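Glutamate--tRNA ligase (PDB 3AII) is an archaeal non-discriminating glutamyl-tRNA synthetase of class I, which probably activates glutamate with ATP and transfers it to the acceptor end of tRNA. Local coordinates at residues S498-A502 against G514-A518; R443-P449 against I491-E497; V166-D170 against H261-G265; R171-Y175 against V280-L285. One frame throughout, in Å; residues are numbered along the deposited sequence.

Contact 1 (S498-A502 against G514-A518); sequences SALEA and GVIEA
L500 and I516 exchange two backbone hydrogen bonds, N of L500 to O of I516 at 2.9 Å and N of I516 to O of L500 at 2.8 Å, in an antiparallel beta hairpin of the anticodon-binding region. Two residues further, A502 and G514 form the next hydrogen-bonded pair of strands 500-505 and 511-516, with E501 and V515 between them as a non-hydrogen-bonded pair. L500 is worth following outward. CB of L500 lies against the I516 carbonyl, 3.7 Å from its O, and 3.9 Å from CG2 of I516; CG continues beside the same carbonyl. CG lies next to the backbone N (chi1 -60°), which carries CD1 of L500 along the hairpin past the last bonded pair, to 3.6 Å from the carbonyl O of A518. L500 also packs on M546 of strand 546-552. The same face of the sheet holds A502, whose CB touches CG2 of I516 at 3.8 Å. Beyond the strand, E517 turns away from the hairpin and binds R438 and the backbone N of F405, tying the chain to strand 402-408. At the other end, E501 bends back at chi2 (-64°). A water joins the strands there, giving hydrogen bonds to E501 OE2 at 2.5 Å and to G514 O at 2.6 Å.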
loop_
_atom_site.group_PDB
_atom_site.type_symbol
_atom_site.label_atom_id
_atom_site.label_comp_id
_atom_site.label_asym_id
_atom_site.label_seq_id
_atom_site.Cartn_x
_atom_site.Cartn_y
_atom_site.Cartn_z
ATOM N N SER A 498 30.614 -25.380 -6.124
ATOM C CA SER A 498 30.618 -24.074 -5.467
ATOM C C SER A 498 29.227 -23.501 -5.191
ATOM O O SER A 498 29.105 -22.359 -4.765
ATOM C CB SER A 498 31.417 -23.093 -6.312
ATOM O OG SER A 498 30.869 -23.017 -7.620
ATOM N N ALA A 499 28.202 -24.316 -5.408
ATOM C CA ALA A 499 26.814 -23.922 -5.237
ATOM C C ALA A 499 26.516 -23.517 -3.798
ATOM O O ALA A 499 27.051 -24.118 -2.853
ATOM C CB ALA A 499 25.913 -25.076 -5.649
ATOM N N LEU A 500 25.667 -22.509 -3.642
ATOM C CA LEU A 500 25.265 -22.008 -2.335
ATOM C C LEU A 500 23.793 -22.277 -2.080
ATOM O O LEU A 500 22.969 -22.175 -2.982
ATOM C CB LEU A 500 25.482 -20.497 -2.282
ATOM C CG LEU A 500 26.913 -20.016 -2.508
ATOM C CD1 LEU A 500 26.931 -18.481 -2.584
ATOM C CD2 LEU A 500 27.783 -20.507 -1.383
ATOM N N GLU A 501 23.446 -22.585 -0.838
ATOM C CA GLU A 501 22.043 -22.771 -0.502
ATOM C C GLU A 501 21.322 -21.426 -0.558
ATOM O O GLU A 501 21.848 -20.404 -0.107
ATOM C CB GLU A 501 21.895 -23.387 0.890
ATOM C CG GLU A 501 22.509 -24.762 1.017
ATOM C CD GLU A 501 21.824 -25.782 0.130
ATOM O OE1 GLU A 501 22.533 -26.532 -0.574
ATOM O OE2 GLU A 501 20.576 -25.828 0.133
ATOM N N ALA A 502 20.121 -21.431 -1.124
ATOM C CA ALA A 502 19.284 -20.241 -1.125
ATOM C C ALA A 502 17.821 -20.621 -1.098
ATOM O O ALA A 502 17.449 -21.745 -1.426
ATOM C CB ALA A 502 19.571 -19.379 -2.355
ATOM N N GLY A 514 16.494 -23.965 -3.147
ATOM C CA GLY A 514 17.359 -24.353 -4.252
ATOM C C GLY A 514 18.802 -23.989 -3.994
ATOM O O GLY A 514 19.217 -23.833 -2.846
ATOM N N VAL A 515 19.567 -23.868 -5.077
ATOM C CA VAL A 515 20.953 -23.453 -4.988
ATOM C C VAL A 515 21.196 -22.296 -5.944
ATOM O O VAL A 515 20.507 -22.151 -6.950
ATOM C CB VAL A 515 21.944 -24.602 -5.268
ATOM C CG1 VAL A 515 21.866 -25.652 -4.152
ATOM C CG2 VAL A 515 21.674 -25.235 -6.638
ATOM N N ILE A 516 22.185 -21.478 -5.613
ATOM C CA ILE A 516 22.505 -20.307 -6.420
ATOM C C ILE A 516 24.012 -20.294 -6.678
ATOM O O ILE A 516 24.792 -20.863 -5.920
ATOM C CB ILE A 516 22.000 -19.004 -5.711
ATOM C CG1 ILE A 516 22.058 -17.789 -6.649
ATOM C CG2 ILE A 516 22.759 -18.765 -4.387
ATOM C CD1 ILE A 516 21.256 -16.574 -6.146
ATOM N N GLU A 517 24.424 -19.670 -7.770
ATOM C CA GLU A 517 25.837 -19.644 -8.103
ATOM C C GLU A 517 26.677 -18.855 -7.083
ATOM O O GLU A 517 26.170 -17.973 -6.393
ATOM C CB GLU A 517 26.031 -19.111 -9.520
ATOM C CG GLU A 517 25.805 -17.624 -9.646
ATOM C CD GLU A 517 25.931 -17.176 -11.085
ATOM O OE1 GLU A 517 27.030 -16.734 -11.483
ATOM O OE2 GLU A 517 24.929 -17.283 -11.815
ATOM N N ALA A 518 27.961 -19.217 -7.004
ATOM C CA ALA A 518 28.891 -18.677 -6.011
ATOM C C ALA A 518 28.918 -17.162 -5.902
ATOM O O ALA A 518 29.014 -16.617 -4.799
ATOM C CB ALA A 518 30.309 -19.205 -6.282
HETATM O O HOH W 1 28.315 -22.411 -8.242
HETATM O O HOH W 2 18.305 -25.366 -0.924
#

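Contact 2 (R443-P449 against I491-E497); sequences RGEVYLP and IHWVPAE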
loop_
_atom_site.group_PDB
_atom_site.type_symbol
_atom_site.label_atom_id
_atom_site.label_comp_id
_atom_site.label_asym_id
_atom_site.label_seq_id
_atom_site.Cartn_x
_atom_site.Cartn_y
_atom_site.Cartn_z
ATOM N N ARG A 443 32.868 -28.567 -14.286
ATOM C CA ARG A 443 33.945 -29.554 -14.103
ATOM C C ARG A 443 33.442 -30.981 -14.210
ATOM O O ARG A 443 34.151 -31.862 -14.712
ATOM C CB ARG A 443 34.631 -29.383 -12.742
ATOM C CG ARG A 443 35.579 -28.207 -12.644
ATOM C CD ARG A 443 36.205 -28.130 -11.257
ATOM N NE ARG A 443 37.057 -29.282 -10.969
ATOM C CZ ARG A 443 37.669 -29.485 -9.806
ATOM N NH1 ARG A 443 37.523 -28.615 -8.815
ATOM N NH2 ARG A 443 38.429 -30.561 -9.632
ATOM N N GLY A 444 32.238 -31.224 -13.701
ATOM C CA GLY A 444 31.635 -32.544 -13.798
ATOM C C GLY A 444 30.159 -32.569 -13.448
ATOM O O GLY A 444 29.332 -32.956 -14.266
ATOM N N GLU A 445 29.822 -32.149 -12.232
ATOM C CA GLU A 445 28.433 -32.188 -11.780
ATOM C C GLU A 445 27.806 -30.800 -11.797
ATOM O O GLU A 445 28.483 -29.797 -11.563
ATOM C CB GLU A 445 28.339 -32.754 -10.360
ATOM C CG GLU A 445 28.565 -34.264 -10.276
ATOM C CD GLU A 445 28.524 -34.763 -8.848
ATOM O OE1 GLU A 445 29.170 -34.133 -7.982
ATOM O OE2 GLU A 445 27.851 -35.782 -8.592
ATOM N N VAL A 446 26.510 -30.753 -12.072
ATOM C CA VAL A 446 25.764 -29.495 -12.017
ATOM C C VAL A 446 24.448 -29.694 -11.299
ATOM O O VAL A 446 23.948 -30.819 -11.179
ATOM C CB VAL A 446 25.447 -28.936 -13.423
ATOM C CG1 VAL A 446 26.709 -28.674 -14.197
ATOM C CG2 VAL A 446 24.516 -29.899 -14.212
ATOM N N TYR A 447 23.881 -28.594 -10.818
ATOM C CA TYR A 447 22.498 -28.597 -10.374
ATOM C C TYR A 447 21.623 -27.994 -11.461
ATOM O O TYR A 447 21.920 -26.906 -11.972
ATOM C CB TYR A 447 22.351 -27.774 -9.093
ATOM C CG TYR A 447 22.972 -28.404 -7.865
ATOM C CD1 TYR A 447 24.192 -27.955 -7.379
ATOM C CD2 TYR A 447 22.311 -29.412 -7.165
ATOM C CE1 TYR A 447 24.759 -28.511 -6.243
ATOM C CE2 TYR A 447 22.871 -29.977 -6.027
ATOM C CZ TYR A 447 24.090 -29.513 -5.568
ATOM O OH TYR A 447 24.653 -30.056 -4.432
ATOM N N LEU A 448 20.559 -28.698 -11.840
ATOM C CA LEU A 448 19.566 -28.141 -12.757
ATOM C C LEU A 448 18.244 -27.944 -12.037
ATOM O O LEU A 448 17.898 -28.723 -11.148
ATOM C CB LEU A 448 19.312 -29.071 -13.945
ATOM C CG LEU A 448 20.477 -29.431 -14.851
ATOM C CD1 LEU A 448 19.978 -30.272 -16.038
ATOM C CD2 LEU A 448 21.150 -28.182 -15.345
ATOM N N PRO A 449 17.492 -26.910 -12.425
ATOM C CA PRO A 449 16.166 -26.720 -11.825
ATOM C C PRO A 449 15.285 -27.911 -12.145
ATOM O O PRO A 449 15.152 -28.275 -13.311
ATOM C CB PRO A 449 15.635 -25.455 -12.513
ATOM C CG PRO A 449 16.460 -25.305 -13.761
ATOM C CD PRO A 449 17.800 -25.910 -13.462
ATOM N N ILE A 491 18.642 -23.839 -20.553
ATOM C CA ILE A 491 18.364 -24.071 -19.147
ATOM C C ILE A 491 19.456 -23.428 -18.302
ATOM O O ILE A 491 20.644 -23.479 -18.649
ATOM C CB ILE A 491 18.197 -25.589 -18.810
ATOM C CG1 ILE A 491 17.553 -25.766 -17.424
ATOM C CG2 ILE A 491 19.522 -26.320 -18.884
ATOM C CD1 ILE A 491 17.077 -27.194 -17.144
ATOM N N HIS A 492 19.058 -22.806 -17.195
ATOM C CA HIS A 492 20.060 -22.276 -16.275
ATOM C C HIS A 492 20.570 -23.420 -15.412
ATOM O O HIS A 492 19.978 -24.509 -15.394
ATOM C CB HIS A 492 19.536 -21.085 -15.451
ATOM C CG HIS A 492 18.305 -21.376 -14.648
ATOM N ND1 HIS A 492 17.077 -21.606 -15.223
ATOM C CD2 HIS A 492 18.105 -21.415 -13.305
ATOM C CE1 HIS A 492 16.175 -21.802 -14.275
ATOM N NE2 HIS A 492 16.775 -21.692 -13.102
ATOM N N TRP A 493 21.680 -23.187 -14.729
ATOM C CA TRP A 493 22.428 -24.271 -14.095
ATOM C C TRP A 493 23.434 -23.705 -13.100
ATOM O O TRP A 493 23.817 -22.533 -13.181
ATOM C CB TRP A 493 23.139 -25.125 -15.165
ATOM C CG TRP A 493 24.139 -24.321 -15.950
ATOM C CD1 TRP A 493 23.876 -23.434 -16.964
ATOM C CD2 TRP A 493 25.550 -24.289 -15.742
ATOM N NE1 TRP A 493 25.062 -22.876 -17.418
ATOM C CE2 TRP A 493 26.095 -23.381 -16.676
ATOM C CE3 TRP A 493 26.414 -24.953 -14.867
ATOM C CZ2 TRP A 493 27.471 -23.112 -16.741
ATOM C CZ3 TRP A 493 27.774 -24.692 -14.942
ATOM C CH2 TRP A 493 28.287 -23.782 -15.877
ATOM N N VAL A 494 23.840 -24.532 -12.144
ATOM C CA VAL A 494 24.815 -24.139 -11.134
ATOM C C VAL A 494 25.894 -25.219 -10.985
ATOM O O VAL A 494 25.574 -26.390 -10.784
ATOM C CB VAL A 494 24.133 -23.929 -9.768
ATOM C CG1 VAL A 494 25.158 -23.460 -8.740
ATOM C CG2 VAL A 494 22.974 -22.910 -9.883
ATOM N N PRO A 495 27.179 -24.836 -11.089
ATOM C CA PRO A 495 28.268 -25.794 -10.861
ATOM C C PRO A 495 28.129 -26.417 -9.475
ATOM O O PRO A 495 27.917 -25.696 -8.500
ATOM C CB PRO A 495 29.530 -24.922 -10.912
ATOM C CG PRO A 495 29.151 -23.708 -11.693
ATOM C CD PRO A 495 27.667 -23.495 -11.472
ATOM N N ALA A 496 28.254 -27.733 -9.371
ATOM C CA ALA A 496 27.968 -28.387 -8.095
ATOM C C ALA A 496 28.964 -28.011 -6.997
ATOM O O ALA A 496 28.590 -27.881 -5.824
ATOM C CB ALA A 496 27.917 -29.889 -8.270
ATOM N N GLU A 497 30.225 -27.836 -7.375
ATOM C CA GLU A 497 31.297 -27.688 -6.394
ATOM C C GLU A 497 31.153 -26.439 -5.535
ATOM O O GLU A 497 31.521 -26.432 -4.356
ATOM C CB GLU A 497 32.666 -27.683 -7.083
ATOM C CG GLU A 497 33.103 -29.045 -7.609
ATOM C CD GLU A 497 32.574 -29.373 -9.002
ATOM O OE1 GLU A 497 31.796 -28.582 -9.582
ATOM O OE2 GLU A 497 32.951 -30.442 -9.524
HETATM O O HOH W 3 31.026 -29.025 -12.104
HETATM O O HOH W 4 31.832 -32.491 -10.353
HETATM O O HOH W 5 27.139 -29.683 -4.258
#
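Y447 and V494 form the hydrogen-bonded pair at the middle of this antiparallel strand contact, N of Y447 to O of V494 at 2.8 Å in a nearly straight bond (171°) and N of V494 back to O of Y447. A third backbone bond, A496 N to E445 O, comes in well above the carbonyl plane, where the chain leaves the strand. Waters extend the polar network: one bridges R443 N, E445 O and E497 OE1, another links E445 N to E497 OE2, and a third joins Y447 OH to A496 O. Opposite charges of R443 and E497 lie near each other, NE to OE2 4.5 Å, but no guanidinium N-H points at the oxygen, so any attraction is probably weak. Apolar contacts come next. CD2 of L448 reaches CB of W493 at 3.7 Å, CG1 of V446 lies 3.8 Å from CE3 of the same indole, and CE1 of Y447 lies 3.7 Å from CA of A496. One CH-pi contact is present: with CG of H492 between its backbone N and carbonyl carbon (chi1 57°), the imidazole lies under CG of P449, 3.8 Å from the ring centroid, while its ND1 bonds to R533. Strand 445-449 runs between strands 410-416 and 489-495, and L460 of strand 456-460 packs against V446, I491 and W493.

Contact 3 (V166-D170 against H261-G265); sequences VIQSD and HPRTG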
loop_
_atom_site.group_PDB
_atom_site.type_symbol
_atom_site.label_atom_id
_atom_site.label_comp_id
_atom_site.label_asym_id
_atom_site.label_seq_id
_atom_site.Cartn_x
_atom_site.Cartn_y
_atom_site.Cartn_z
ATOM N N VAL A 166 -0.780 17.080 11.406
ATOM C CA VAL A 166 -1.827 17.405 12.362
ATOM C C VAL A 166 -2.438 16.083 12.798
ATOM O O VAL A 166 -2.629 15.193 11.973
ATOM C CB VAL A 166 -2.902 18.286 11.703
ATOM C CG1 VAL A 166 -4.106 18.471 12.624
ATOM C CG2 VAL A 166 -2.322 19.643 11.323
ATOM N N ILE A 167 -2.698 15.925 14.094
ATOM C CA ILE A 167 -3.312 14.682 14.576
ATOM C C ILE A 167 -4.671 15.016 15.198
ATOM O O ILE A 167 -4.772 15.863 16.079
ATOM C CB ILE A 167 -2.408 13.963 15.592
ATOM C CG1 ILE A 167 -1.072 13.567 14.946
ATOM C CG2 ILE A 167 -3.083 12.687 16.122
ATOM C CD1 ILE A 167 -0.047 13.079 15.965
ATOM N N GLN A 168 -5.736 14.382 14.723
ATOM C CA GLN A 168 -7.066 14.812 15.137
ATOM C C GLN A 168 -7.354 14.627 16.624
ATOM O O GLN A 168 -8.105 15.412 17.200
ATOM C CB GLN A 168 -8.158 14.162 14.277
ATOM C CG GLN A 168 -8.171 14.693 12.850
ATOM C CD GLN A 168 -9.417 14.286 12.085
ATOM O OE1 GLN A 168 -9.849 13.143 12.162
ATOM N NE2 GLN A 168 -10.003 15.230 11.351
ATOM N N SER A 169 -6.748 13.620 17.247
ATOM C CA SER A 169 -7.021 13.410 18.666
ATOM C C SER A 169 -6.394 14.500 19.534
ATOM O O SER A 169 -6.714 14.612 20.713
ATOM C CB SER A 169 -6.578 12.015 19.125
ATOM O OG SER A 169 -5.194 11.834 18.928
ATOM N N ASP A 170 -5.531 15.329 18.945
ATOM C CA ASP A 170 -5.001 16.494 19.654
ATOM C C ASP A 170 -5.961 17.672 19.575
ATOM O O ASP A 170 -5.730 18.717 20.196
ATOM C CB ASP A 170 -3.686 16.960 19.021
ATOM C CG ASP A 170 -2.496 16.118 19.431
ATOM O OD1 ASP A 170 -1.538 16.055 18.632
ATOM O OD2 ASP A 170 -2.506 15.544 20.539
ATOM N N HIS A 261 -8.673 5.392 24.304
ATOM C CA HIS A 261 -7.957 5.758 23.091
ATOM C C HIS A 261 -6.475 5.540 23.362
ATOM O O HIS A 261 -5.997 5.871 24.443
ATOM C CB HIS A 261 -8.215 7.233 22.776
ATOM C CG HIS A 261 -7.803 7.648 21.394
ATOM N ND1 HIS A 261 -6.488 7.851 21.039
ATOM C CD2 HIS A 261 -8.540 7.928 20.292
ATOM C CE1 HIS A 261 -6.429 8.216 19.770
ATOM N NE2 HIS A 261 -7.661 8.280 19.295
ATOM N N PRO A 262 -5.742 5.002 22.384
ATOM C CA PRO A 262 -4.331 4.690 22.636
ATOM C C PRO A 262 -3.448 5.916 22.850
ATOM O O PRO A 262 -2.424 5.807 23.524
ATOM C CB PRO A 262 -3.912 3.914 21.382
ATOM C CG PRO A 262 -5.178 3.327 20.875
ATOM C CD PRO A 262 -6.221 4.374 21.143
ATOM N N ARG A 263 -3.831 7.060 22.292
ATOM C CA ARG A 263 -3.121 8.314 22.564
ATOM C C ARG A 263 -3.624 9.060 23.790
ATOM O O ARG A 263 -2.847 9.429 24.670
ATOM C CB ARG A 263 -3.191 9.263 21.361
ATOM C CG ARG A 263 -2.102 9.057 20.344
ATOM C CD ARG A 263 -2.141 10.108 19.240
ATOM N NE ARG A 263 -1.172 11.187 19.438
ATOM C CZ ARG A 263 -1.476 12.429 19.808
ATOM N NH1 ARG A 263 -2.735 12.793 20.030
ATOM N NH2 ARG A 263 -0.500 13.323 19.940
ATOM N N THR A 264 -4.925 9.308 23.833
ATOM C CA THR A 264 -5.505 10.184 24.840
ATOM C C THR A 264 -6.128 9.427 26.013
ATOM O O THR A 264 -6.703 10.034 26.909
ATOM C CB THR A 264 -6.567 11.105 24.218
ATOM O OG1 THR A 264 -7.602 10.305 23.634
ATOM C CG2 THR A 264 -5.943 11.974 23.132
ATOM N N GLY A 265 -6.019 8.102 26.000
ATOM C CA GLY A 265 -6.505 7.305 27.116
ATOM C C GLY A 265 -8.004 7.399 27.320
ATOM O O GLY A 265 -8.772 7.167 26.389
#
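S169 and T264 mark the nearest backbone approach, CA to CA 7.1 Å, where the 3-10 turn after strand 164-167 faces a tight loop closed by the H261 N to G265 O hydrogen bond. The main link is R263, whose chain bends at chi3 (99°) and brings the end of its guanidinium to D170. NH1 and NH2 of R263 both donate to OD2 of D170, at 2.8 and 3.1 Å, from one face of the carboxylate; a weak bond from NH2 to OD1 is added. OD2 lies in the guanidinium plane, yet the two flat groups stand 76° apart. NH1 of R263 also donates to OG of S169 at 2.9 Å, and CG2 of I167 covers one guanidinium face. S169 OG has a second partner in D137 OD2. The loop is braced by H261: its ND1 accepts the backbone N of R263 at 3.0 Å in the ring plane, while NE2 bonds to the carbonyl of D137. A methionine in place of R263 would probably leave D170 without its countercharge and S169 OG without one of its partners. With two guanidinium N-H groups converging on OD2, the salt bridge likely favours ionised D170, and it pins the 261-265 loop to the 3-10 turn that follows strand 164-167.

Contact 4 (R171-Y175 against V280-L285); sequences RMETY and VDDHLL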
loop_
_atom_site.group_PDB
_atom_site.type_symbol
_atom_site.label_atom_id
_atom_site.label_comp_id
_atom_site.label_asym_id
_atom_site.label_seq_id
_atom_site.Cartn_x
_atom_site.Cartn_y
_atom_site.Cartn_z
ATOM N N ARG A 171 -7.023 17.517 18.787
ATOM C CA ARG A 171 -7.909 18.628 18.458
ATOM C C ARG A 171 -9.302 18.528 19.069
ATOM O O ARG A 171 -10.215 19.238 18.649
ATOM C CB ARG A 171 -8.017 18.767 16.921
ATOM C CG ARG A 171 -6.666 19.112 16.267
ATOM C CD ARG A 171 -6.704 19.100 14.733
ATOM N NE ARG A 171 -7.651 20.060 14.155
ATOM C CZ ARG A 171 -7.385 21.355 13.968
ATOM N NH1 ARG A 171 -6.215 21.867 14.342
ATOM N NH2 ARG A 171 -8.303 22.149 13.429
ATOM N N MET A 172 -9.479 17.667 20.071
ATOM C CA MET A 172 -10.832 17.475 20.613
ATOM C C MET A 172 -11.518 18.779 21.040
ATOM O O MET A 172 -12.695 18.989 20.739
ATOM C CB MET A 172 -10.830 16.446 21.753
ATOM C CG MET A 172 -10.191 15.121 21.381
ATOM S SD MET A 172 -11.152 14.260 20.121
ATOM C CE MET A 172 -12.663 14.037 21.045
ATOM N N GLU A 173 -10.804 19.666 21.740
ATOM C CA GLU A 173 -11.418 20.904 22.206
ATOM C C GLU A 173 -11.820 21.804 21.048
ATOM O O GLU A 173 -12.736 22.615 21.164
ATOM C CB GLU A 173 -10.506 21.643 23.193
ATOM C CG GLU A 173 -10.211 20.820 24.433
ATOM C CD GLU A 173 -11.440 20.643 25.314
ATOM O OE1 GLU A 173 -12.392 21.454 25.189
ATOM O OE2 GLU A 173 -11.446 19.696 26.134
ATOM N N THR A 174 -11.126 21.644 19.924
ATOM C CA THR A 174 -11.482 22.394 18.731
ATOM C C THR A 174 -12.832 21.903 18.205
ATOM O O THR A 174 -13.719 22.703 17.869
ATOM C CB THR A 174 -10.393 22.248 17.652
ATOM O OG1 THR A 174 -9.179 22.858 18.127
ATOM C CG2 THR A 174 -10.816 22.906 16.352
ATOM N N TYR A 175 -12.997 20.582 18.132
ATOM C CA TYR A 175 -14.282 20.050 17.679
ATOM C C TYR A 175 -15.401 20.439 18.635
ATOM O O TYR A 175 -16.523 20.663 18.205
ATOM C CB TYR A 175 -14.228 18.529 17.492
ATOM C CG TYR A 175 -13.072 18.093 16.632
ATOM C CD1 TYR A 175 -12.880 18.645 15.364
ATOM C CD2 TYR A 175 -12.195 17.117 17.064
ATOM C CE1 TYR A 175 -11.819 18.252 14.576
ATOM C CE2 TYR A 175 -11.134 16.716 16.288
ATOM C CZ TYR A 175 -10.952 17.291 15.049
ATOM O OH TYR A 175 -9.886 16.897 14.283
ATOM N N VAL A 280 -14.456 20.707 9.602
ATOM C CA VAL A 280 -13.851 21.674 10.507
ATOM C C VAL A 280 -12.341 21.820 10.230
ATOM O O VAL A 280 -11.804 22.943 10.165
ATOM C CB VAL A 280 -14.111 21.297 11.994
ATOM C CG1 VAL A 280 -13.263 22.167 12.924
ATOM C CG2 VAL A 280 -15.600 21.472 12.342
ATOM N N ASP A 281 -11.660 20.693 10.063
ATOM C CA ASP A 281 -10.213 20.724 9.860
ATOM C C ASP A 281 -9.836 21.236 8.477
ATOM O O ASP A 281 -8.877 21.996 8.346
ATOM C CB ASP A 281 -9.603 19.361 10.128
ATOM C CG ASP A 281 -9.578 19.036 11.611
ATOM O OD1 ASP A 281 -9.845 19.951 12.428
ATOM O OD2 ASP A 281 -9.307 17.867 11.942
ATOM N N ASP A 282 -10.592 20.855 7.455
ATOM C CA ASP A 282 -10.317 21.394 6.120
ATOM C C ASP A 282 -10.424 22.916 6.159
ATOM O O ASP A 282 -9.603 23.623 5.574
ATOM C CB ASP A 282 -11.273 20.813 5.068
ATOM C CG ASP A 282 -10.864 19.429 4.592
ATOM O OD1 ASP A 282 -9.725 18.994 4.873
ATOM O OD2 ASP A 282 -11.684 18.769 3.920
ATOM N N HIS A 283 -11.431 23.436 6.853
ATOM C CA HIS A 283 -11.588 24.885 6.898
ATOM C C HIS A 283 -10.485 25.535 7.703
ATOM O O HIS A 283 -9.856 26.485 7.249
ATOM C CB HIS A 283 -12.929 25.300 7.497
ATOM C CG HIS A 283 -13.030 26.771 7.743
ATOM N ND1 HIS A 283 -13.232 27.682 6.729
ATOM C CD2 HIS A 283 -12.921 27.494 8.884
ATOM C CE1 HIS A 283 -13.254 28.904 7.236
ATOM N NE2 HIS A 283 -13.080 28.815 8.543
ATOM N N LEU A 284 -10.245 25.034 8.910
ATOM C CA LEU A 284 -9.300 25.729 9.789
ATOM C C LEU A 284 -7.861 25.649 9.303
ATOM O O LEU A 284 -7.071 26.576 9.559
ATOM C CB LEU A 284 -9.397 25.236 11.240
ATOM C CG LEU A 284 -10.702 25.547 11.972
ATOM C CD1 LEU A 284 -10.718 24.813 13.322
ATOM C CD2 LEU A 284 -10.872 27.050 12.165
ATOM N N LEU A 285 -7.520 24.566 8.611
ATOM C CA LEU A 285 -6.163 24.380 8.106
ATOM C C LEU A 285 -5.982 25.044 6.759
ATOM O O LEU A 285 -4.889 25.021 6.206
ATOM C CB LEU A 285 -5.838 22.888 7.985
ATOM C CG LEU A 285 -5.865 22.189 9.345
ATOM C CD1 LEU A 285 -5.759 20.682 9.156
ATOM C CD2 LEU A 285 -4.739 22.700 10.234
#
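D281 takes donors at both carboxylate oxygens from the opposing segment. R171 grips OD1 of D281 side-on, NE at 2.8 Å and NH2 at 2.9 Å, both from the same face and well above the carboxylate plane, and the two flat groups stand 74° apart. Y175 OH donates to OD2 of D281 at 2.6 Å from the syn side, only 15° out of that plane. The R171 chain folds at chi3 (60°), which lays the guanidinium alongside the aspartate. Apolar atoms border this group: CD1 of L284 touches NH2 of R171 at 3.6 Å and meets CG2 of T174 tip to tip, also at 3.6 Å. Further out, R171 occupies the N-cap position of helix 172-184; its carbonyl O accepts the Y175 backbone N and lies 3.3 Å above one face of the Y175 ring, offset toward the rim. Q168 adds another hydrogen bond to D281 OD2. On helix 274-284 the adjacent D282 makes salt bridges to R134 and R100. An alanine at D281 is likely to leave the R171 charge without its mate and the Y175 hydroxyl without its acceptor. Two N-H groups of a charged guanidinium and a tyrosine hydroxyl, with Q168 as a fourth donor, should stabilise the anionic form of this buried carboxylate, which ties the two catalytic-domain helices together.

The four contacts fall into two pairs at opposite sides of the molecule's centre, with centres 51 to 66 Å apart between the pairs. Contacts 3 and 4 belong to the catalytic domain, their centres about 13 Å apart; their segments alternate along the chain, since 166-170 runs straight into 171-175 and 261-265 is followed by 280-285. They meet where V166 CG1 packs on R171 CD at 3.4 Å. Contacts 1 and 2 come later in the sequence, contact 2 closing before contact 1 opens, with centres about 10 Å apart in the anticodon-binding region. Each lies within one of its two sheets, and the sheets pack together where A499 CB meets V494 CG1 and the Y447 ring. The two pairs do not touch.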